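Local coordinates for protein glucosamine-6-phosphate deaminase (Bacillus subtilis, PDB 2BKX) that belongs to an alpha/beta family with a Rossmann-like fold and holds fructose -6-phosphate in a pocket at the carboxyl ends of its central strands, at residues Glu117-Val120 / Asp121-Asp125; Val155-Glu159 / Gln160-Ala164; Met182-Gln185 / Thr186-Ser190. All blocks are in the same frame, centred on the assembly; numbering follows the deposited sequence.

Contact 1. Residues Glu117-Val120 / Asp121-Asp125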
loop_
_atom_site.group_PDB
_atom_site.type_symbol
_atom_site.label_atom_id
_atom_site.label_comp_id
_atom_site.label_asym_id
_atom_site.label_seq_id
_atom_site.Cartn_x
_atom_site.Cartn_y
_atom_site.Cartn_z
ATOM N N GLU A 117 4.050 7.725 -13.010
ATOM C CA GLU A 117 3.179 8.800 -12.552
ATOM C C GLU A 117 2.220 9.199 -13.670
ATOM O O GLU A 117 1.041 9.448 -13.448
ATOM C CB GLU A 117 3.993 9.995 -12.087
ATOM C CG GLU A 117 3.173 11.131 -11.476
ATOM C CD GLU A 117 2.621 10.835 -10.100
ATOM O OE1 GLU A 117 3.303 10.170 -9.277
ATOM O OE2 GLU A 117 1.507 11.303 -9.789
ATOM N N GLN A 118 2.751 9.297 -14.891
ATOM C CA GLN A 118 1.926 9.631 -16.049
ATOM C C GLN A 118 0.824 8.594 -16.286
ATOM O O GLN A 118 -0.301 8.941 -16.613
ATOM C CB GLN A 118 2.819 9.861 -17.280
ATOM C CG GLN A 118 3.539 11.188 -17.227
ATOM C CD GLN A 118 4.788 11.285 -18.045
ATOM O OE1 GLN A 118 5.515 12.313 -17.982
ATOM N NE2 GLN A 118 5.070 10.273 -18.828
ATOM N N LEU A 119 1.161 7.322 -16.057
ATOM C CA LEU A 119 0.172 6.266 -16.193
ATOM C C LEU A 119 -0.911 6.413 -15.174
ATOM O O LEU A 119 -2.074 6.320 -15.496
ATOM C CB LEU A 119 0.865 4.932 -16.073
ATOM C CG LEU A 119 -0.016 3.686 -16.038
ATOM C CD1 LEU A 119 -0.874 3.562 -17.285
ATOM C CD2 LEU A 119 0.918 2.514 -15.869
ATOM N N VAL A 120 -0.545 6.610 -13.912
ATOM C CA VAL A 120 -1.565 6.777 -12.870
ATOM C C VAL A 120 -2.498 7.932 -13.227
ATOM O O VAL A 120 -3.703 7.808 -13.078
ATOM C CB VAL A 120 -0.907 6.988 -11.472
ATOM C CG1 VAL A 120 -1.966 7.239 -10.376
ATOM C CG2 VAL A 120 -0.076 5.775 -11.118
ATOM N N ASP A 121 -1.956 9.054 -13.718
ATOM C CA ASP A 121 -2.818 10.167 -14.120
ATOM C C ASP A 121 -3.756 9.783 -15.238
ATOM O O ASP A 121 -4.943 10.104 -15.199
ATOM C CB ASP A 121 -1.991 11.371 -14.541
ATOM C CG ASP A 121 -2.857 12.577 -14.913
ATOM O OD1 ASP A 121 -3.086 13.400 -14.027
ATOM O OD2 ASP A 121 -3.318 12.699 -16.062
ATOM N N SER A 122 -3.236 9.058 -16.214
ATOM C CA SER A 122 -4.044 8.690 -17.367
ATOM C C SER A 122 -5.187 7.737 -17.019
ATOM O O SER A 122 -6.215 7.672 -17.709
ATOM C CB SER A 122 -3.182 8.096 -18.460
ATOM O OG SER A 122 -2.928 6.723 -18.214
ATOM N N LEU A 123 -5.005 6.994 -15.932
ATOM C CA LEU A 123 -6.046 6.067 -15.486
ATOM C C LEU A 123 -7.198 6.765 -14.822
ATOM O O LEU A 123 -8.218 6.137 -14.557
ATOM C CB LEU A 123 -5.452 5.002 -14.567
ATOM C CG LEU A 123 -4.411 4.111 -15.212
ATOM C CD1 LEU A 123 -3.721 3.238 -14.129
ATOM C CD2 LEU A 123 -5.018 3.279 -16.294
ATOM N N GLY A 124 -7.046 8.050 -14.543
ATOM C CA GLY A 124 -8.023 8.791 -13.787
ATOM C C GLY A 124 -7.768 8.811 -12.300
ATOM O O GLY A 124 -8.664 9.086 -11.534
ATOM N N ASP A 125 -6.534 8.544 -11.883
ATOM C CA ASP A 125 -6.157 8.449 -10.470
ATOM C C ASP A 125 -6.806 7.175 -9.911
ATOM O O ASP A 125 -7.518 6.470 -10.634
ATOM C CB ASP A 125 -6.602 9.651 -9.603
ATOM C CG ASP A 125 -6.382 11.019 -10.253
ATOM O OD1 ASP A 125 -5.277 11.307 -10.770
ATOM O OD2 ASP A 125 -7.330 11.848 -10.181
#
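The flat peptide carbonyl of Leu119 takes two donors from the next turn, Ser122 and Leu123, where helix 109-122 runs out in a Schellman motif. Leu123 N comes up almost in line with the C=O bond, 3.0 Å from Leu119 O. Ser122 OG comes in at a steeper angle to that C=O bond (122°), tilted from the carbonyl plane, 2.9 Å from Leu119 O. This serine hydroxyl sits between its own backbone N and carbonyl carbon (chi1 82°), which turns it back toward the carbonyl of the preceding turn. One residue on, Val120 O is taken up by Asp125 N at 3.2 Å, the long closing bond of the Schellman turn; Gly124 N, 3.0 Å from Asp121 O, supplies the shorter one. Gly124 carries the positive phi (92°) that turns the chain out of the helix. On the apolar side, Leu119 and Leu123 slant across each other and both rest on Phe100 of strand 99-100, while Leu123 also reaches Thr62 and Val64, so the helix end is seated on the sheet. The two leucines meet where Leu119 CD1 lies 4.1 Å from Leu123 CG.

Contact 2. Residues Val155-Glu159 / Gln160-Ala164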
loop_
_atom_site.group_PDB
_atom_site.type_symbol
_atom_site.label_atom_id
_atom_site.label_comp_id
_atom_site.label_asym_id
_atom_site.label_seq_id
_atom_site.Cartn_x
_atom_site.Cartn_y
_atom_site.Cartn_z
ATOM N N VAL A 155 13.811 6.310 -4.139
ATOM C CA VAL A 155 14.145 6.580 -2.749
ATOM C C VAL A 155 15.206 5.654 -2.217
ATOM O O VAL A 155 15.315 4.501 -2.642
ATOM C CB VAL A 155 12.899 6.487 -1.848
ATOM C CG1 VAL A 155 11.889 7.524 -2.313
ATOM C CG2 VAL A 155 12.291 5.062 -1.857
ATOM N N THR A 156 15.983 6.179 -1.273
ATOM C CA THR A 156 16.911 5.365 -0.511
ATOM C C THR A 156 16.179 4.995 0.773
ATOM O O THR A 156 15.780 5.862 1.531
ATOM C CB THR A 156 18.219 6.142 -0.230
ATOM O OG1 THR A 156 18.818 6.475 -1.474
ATOM C CG2 THR A 156 19.201 5.353 0.621
ATOM N N LEU A 157 15.990 3.709 1.008
ATOM C CA LEU A 157 15.269 3.245 2.158
ATOM C C LEU A 157 16.000 3.569 3.461
ATOM O O LEU A 157 17.227 3.446 3.586
ATOM C CB LEU A 157 15.034 1.743 2.086
ATOM C CG LEU A 157 14.245 1.284 0.856
ATOM C CD1 LEU A 157 14.151 -0.223 0.856
ATOM C CD2 LEU A 157 12.849 1.852 0.831
ATOM N N ASN A 158 15.232 3.983 4.457
ATOM C CA ASN A 158 15.832 4.193 5.769
ATOM C C ASN A 158 16.270 2.866 6.361
ATOM O O ASN A 158 15.687 1.803 6.101
ATOM C CB ASN A 158 14.832 4.850 6.710
ATOM C CG ASN A 158 14.645 6.341 6.454
ATOM O OD1 ASN A 158 15.132 6.932 5.473
ATOM N ND2 ASN A 158 13.922 6.961 7.371
ATOM N N GLU A 159 17.258 2.904 7.239
ATOM C CA GLU A 159 17.680 1.670 7.891
ATOM C C GLU A 159 16.555 0.979 8.667
ATOM O O GLU A 159 16.470 -0.246 8.682
ATOM C CB GLU A 159 18.912 1.907 8.773
ATOM C CG GLU A 159 20.134 2.468 7.971
ATOM C CD GLU A 159 20.437 1.800 6.598
ATOM O OE1 GLU A 159 20.342 0.564 6.408
ATOM O OE2 GLU A 159 20.818 2.544 5.664
ATOM N N GLN A 160 15.659 1.742 9.286
ATOM C CA GLN A 160 14.539 1.103 10.009
ATOM C C GLN A 160 13.655 0.265 9.088
ATOM O O GLN A 160 13.125 -0.757 9.488
ATOM C CB GLN A 160 13.695 2.139 10.716
ATOM C CG GLN A 160 12.759 1.571 11.693
ATOM C CD GLN A 160 11.741 2.566 12.103
ATOM O OE1 GLN A 160 11.764 3.077 13.218
ATOM N NE2 GLN A 160 10.863 2.885 11.192
ATOM N N THR A 161 13.481 0.719 7.849
ATOM C CA THR A 161 12.695 0.001 6.861
ATOM C C THR A 161 13.383 -1.283 6.437
ATOM O O THR A 161 12.765 -2.345 6.370
ATOM C CB THR A 161 12.455 0.898 5.675
ATOM O OG1 THR A 161 11.751 2.042 6.155
ATOM C CG2 THR A 161 11.644 0.189 4.599
ATOM N N ARG A 162 14.694 -1.194 6.223
ATOM C CA ARG A 162 15.466 -2.408 5.879
ATOM C C ARG A 162 15.442 -3.411 7.043
ATOM O O ARG A 162 15.284 -4.615 6.827
ATOM C CB ARG A 162 16.897 -2.010 5.485
ATOM C CG ARG A 162 16.890 -1.176 4.221
ATOM C CD ARG A 162 18.262 -0.822 3.731
ATOM N NE ARG A 162 18.946 -2.001 3.206
ATOM C CZ ARG A 162 20.119 -2.476 3.601
ATOM N NH1 ARG A 162 20.813 -1.908 4.577
ATOM N NH2 ARG A 162 20.587 -3.566 3.020
ATOM N N GLN A 163 15.586 -2.900 8.270
ATOM C CA GLN A 163 15.531 -3.738 9.476
ATOM C C GLN A 163 14.169 -4.441 9.559
ATOM O O GLN A 163 14.087 -5.649 9.807
ATOM C CB GLN A 163 15.806 -2.844 10.706
ATOM C CG GLN A 163 15.842 -3.470 12.071
ATOM C CD GLN A 163 15.982 -2.419 13.189
ATOM O OE1 GLN A 163 16.737 -2.629 14.158
ATOM N NE2 GLN A 163 15.285 -1.277 13.063
ATOM N N ALA A 164 13.081 -3.696 9.332
ATOM C CA ALA A 164 11.747 -4.259 9.424
ATOM C C ALA A 164 11.479 -5.339 8.370
ATOM O O ALA A 164 10.794 -6.319 8.618
ATOM C CB ALA A 164 10.717 -3.182 9.309
#
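Arg162 can be followed outward from the helix, past Asn158 and Leu157, to its salt bridge with Glu159. Its CB lies 3.7 Å from Glu159 O, in the first turn of helix 159-165. CG meets Asn158 O and Leu157 CB, the latter at 4.1 Å, both on one side of it. CD is already beside the carboxylate, with Glu159 OE1 3.7 Å away. The chain of Arg162 then bends at chi3 (70°), swinging the guanidinium round until Arg162 NH1 stands 3.1 Å from Glu159 OE1. That bond is nearly straight, lies in the guanidinium plane and uses the syn lone pair of the oxygen, although the two flat groups are turned 79° against each other. Glu159 bends at its own chi2, and the two side chains lie side by side, pointing the same way. NE and NH2 go elsewhere, to the carbonyls of Pro176 and Val175, just before strand 178-181. The backbone starts the helix at Asn158, the N-cap residue: its O accepts Arg162 N at 3.2 Å, but its side chain makes no capping bond. Thr161 turns its OG1 to Glu143, which also receives Asn158 N. With one carboxylate oxygen and two carbonyls gripping NE, NH1 and NH2, the guanidinium is fixed in rotation, and its positive charge is probably balanced in part by Glu159.

Contact 3. Residues Met182-Gln185 / Thr186-Ser190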
loop_
_atom_site.group_PDB
_atom_site.type_symbol
_atom_site.label_atom_id
_atom_site.label_comp_id
_atom_site.label_asym_id
_atom_site.label_seq_id
_atom_site.Cartn_x
_atom_site.Cartn_y
_atom_site.Cartn_z
ATOM N N MET A 182 5.279 5.479 -5.383
ATOM C CA MET A 182 4.298 6.556 -5.539
ATOM C C MET A 182 4.615 7.591 -4.497
ATOM O O MET A 182 5.001 7.239 -3.371
ATOM C CB MET A 182 2.924 6.049 -5.238
ATOM C CG MET A 182 2.318 5.335 -6.293
ATOM S SD MET A 182 0.596 4.986 -5.724
ATOM C CE MET A 182 0.717 3.985 -6.767
ATOM N N GLY A 183 4.485 8.867 -4.846
ATOM C CA GLY A 183 4.733 9.916 -3.870
ATOM C C GLY A 183 3.533 10.214 -3.001
ATOM O O GLY A 183 2.435 9.642 -3.167
ATOM N N ILE A 184 3.740 11.109 -2.053
ATOM C CA ILE A 184 2.661 11.486 -1.174
ATOM C C ILE A 184 1.523 12.164 -1.942
ATOM O O ILE A 184 0.345 11.895 -1.681
ATOM C CB ILE A 184 3.156 12.326 0.008
ATOM C CG1 ILE A 184 4.141 11.512 0.855
ATOM C CG2 ILE A 184 1.998 12.858 0.844
ATOM C CD1 ILE A 184 4.782 12.219 1.991
ATOM N N GLN A 185 1.854 13.040 -2.897
ATOM C CA GLN A 185 0.793 13.650 -3.667
ATOM C C GLN A 185 0.083 12.615 -4.543
ATOM O O GLN A 185 -1.134 12.665 -4.747
ATOM C CB GLN A 185 1.310 14.813 -4.514
ATOM C CG GLN A 185 0.247 15.465 -5.345
ATOM C CD GLN A 185 -0.817 16.119 -4.538
ATOM O OE1 GLN A 185 -0.562 17.107 -3.888
ATOM N NE2 GLN A 185 -2.038 15.591 -4.607
ATOM N N THR A 186 0.833 11.648 -5.060
ATOM C CA THR A 186 0.230 10.564 -5.837
ATOM C C THR A 186 -0.834 9.820 -5.000
ATOM O O THR A 186 -1.942 9.492 -5.459
ATOM C CB THR A 186 1.299 9.535 -6.298
ATOM O OG1 THR A 186 2.510 10.205 -6.675
ATOM C CG2 THR A 186 0.773 8.720 -7.446
ATOM N N ILE A 187 -0.476 9.552 -3.748
ATOM C CA ILE A 187 -1.397 8.884 -2.807
ATOM C C ILE A 187 -2.618 9.770 -2.462
ATOM O O ILE A 187 -3.779 9.328 -2.501
ATOM C CB ILE A 187 -0.625 8.472 -1.548
ATOM C CG1 ILE A 187 0.390 7.368 -1.892
ATOM C CG2 ILE A 187 -1.574 8.092 -0.369
ATOM C CD1 ILE A 187 1.433 7.132 -0.807
ATOM N N LEU A 188 -2.353 11.046 -2.182
ATOM C CA LEU A 188 -3.405 11.981 -1.786
ATOM C C LEU A 188 -4.401 12.247 -2.901
ATOM O O LEU A 188 -5.519 12.671 -2.632
ATOM C CB LEU A 188 -2.820 13.299 -1.323
ATOM C CG LEU A 188 -2.144 13.280 0.028
ATOM C CD1 LEU A 188 -1.463 14.605 0.285
ATOM C CD2 LEU A 188 -3.115 12.943 1.175
ATOM N N SER A 189 -4.017 12.019 -4.158
ATOM C CA SER A 189 -4.945 12.171 -5.275
ATOM C C SER A 189 -6.012 11.091 -5.359
ATOM O O SER A 189 -6.951 11.224 -6.135
ATOM C CB SER A 189 -4.150 12.262 -6.560
ATOM O OG SER A 189 -3.402 13.472 -6.562
ATOM N N SER A 190 -5.897 10.035 -4.561
ATOM C CA SER A 190 -6.902 8.998 -4.561
ATOM C C SER A 190 -8.235 9.574 -4.129
ATOM O O SER A 190 -8.290 10.470 -3.264
ATOM C CB SER A 190 -6.552 7.903 -3.593
ATOM O OG SER A 190 -7.484 6.828 -3.700
#
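Gly183 and Ile187 open the short helix 184-188: Gly183 takes the N-cap position, and its O receives Ile187 N at 3.0 Å, followed by Leu188 N on Ile184 O and Ser189 N on Gln185 O. Thr186, at the third helix position, reaches back to the turn's start. Its OG1 comes to Gly183 N at 3.0 Å, a weak, bent bond, and also meets Glu117, its stronger partner, so one buried hydroxyl serves both the helix start and a neighbouring helix. The methyl of the same threonine, CG2, sits against the side chain of Met182, 3.9 Å from Met182 CG, the two side chains crossing at about a right angle. Ile187 lays its CG1 3.3 Å from Gly183 O and presses on Leu66 and Leu131 in the sheet. On another flank Ile184 and Leu188 run side by side in the same direction, with Ile184 CG2 and Leu188 CD1 3.9 Å apart. Gln185 bends at chi2 (64°), which carries its amide forward along the helix and across Leu188; Gln185 NE2 ends 4.1 Å from Leu188 CB. Beyond the segments, Met182 O receives Asn142 ND2 and Ile184 N is hydrogen-bonded to Ser150 OG. The threonine resembles the N3 half of a capping box, though the bond is weak; Gly183, without a side chain, cannot supply the reciprocal half. The helix started here follows strand 178-181 and packs on the central sheet of this Rossmann-like fold.

In the fold
Contacts 1 and 3 are neighbours, their centres 11 Å apart, and they touch directly: Glu117 OE1 lies 2.7 Å from Thr186 OG1, a probable hydrogen bond, and Val120 CG1 packs on Thr186 CG2 at 4.3 Å. The end of helix 109-122 is thereby tied to the start of helix 184-188. Contact 2 stands apart, its nearest atoms about 7 Å from contact 3 and about 11 Å from contact 1, but strand 153-156 pairs with strand 178-181, which leads into contact 3. From the bound fructose -6-phosphate the side chain of Thr161 is about 5 Å away, that of Ile187 about 7 Å and that of Val120 about 13 Å; pocket residue Leu66 packs on Ile187 and Met182, and pocket residue Arg167 hydrogen-bonds Ala164 O.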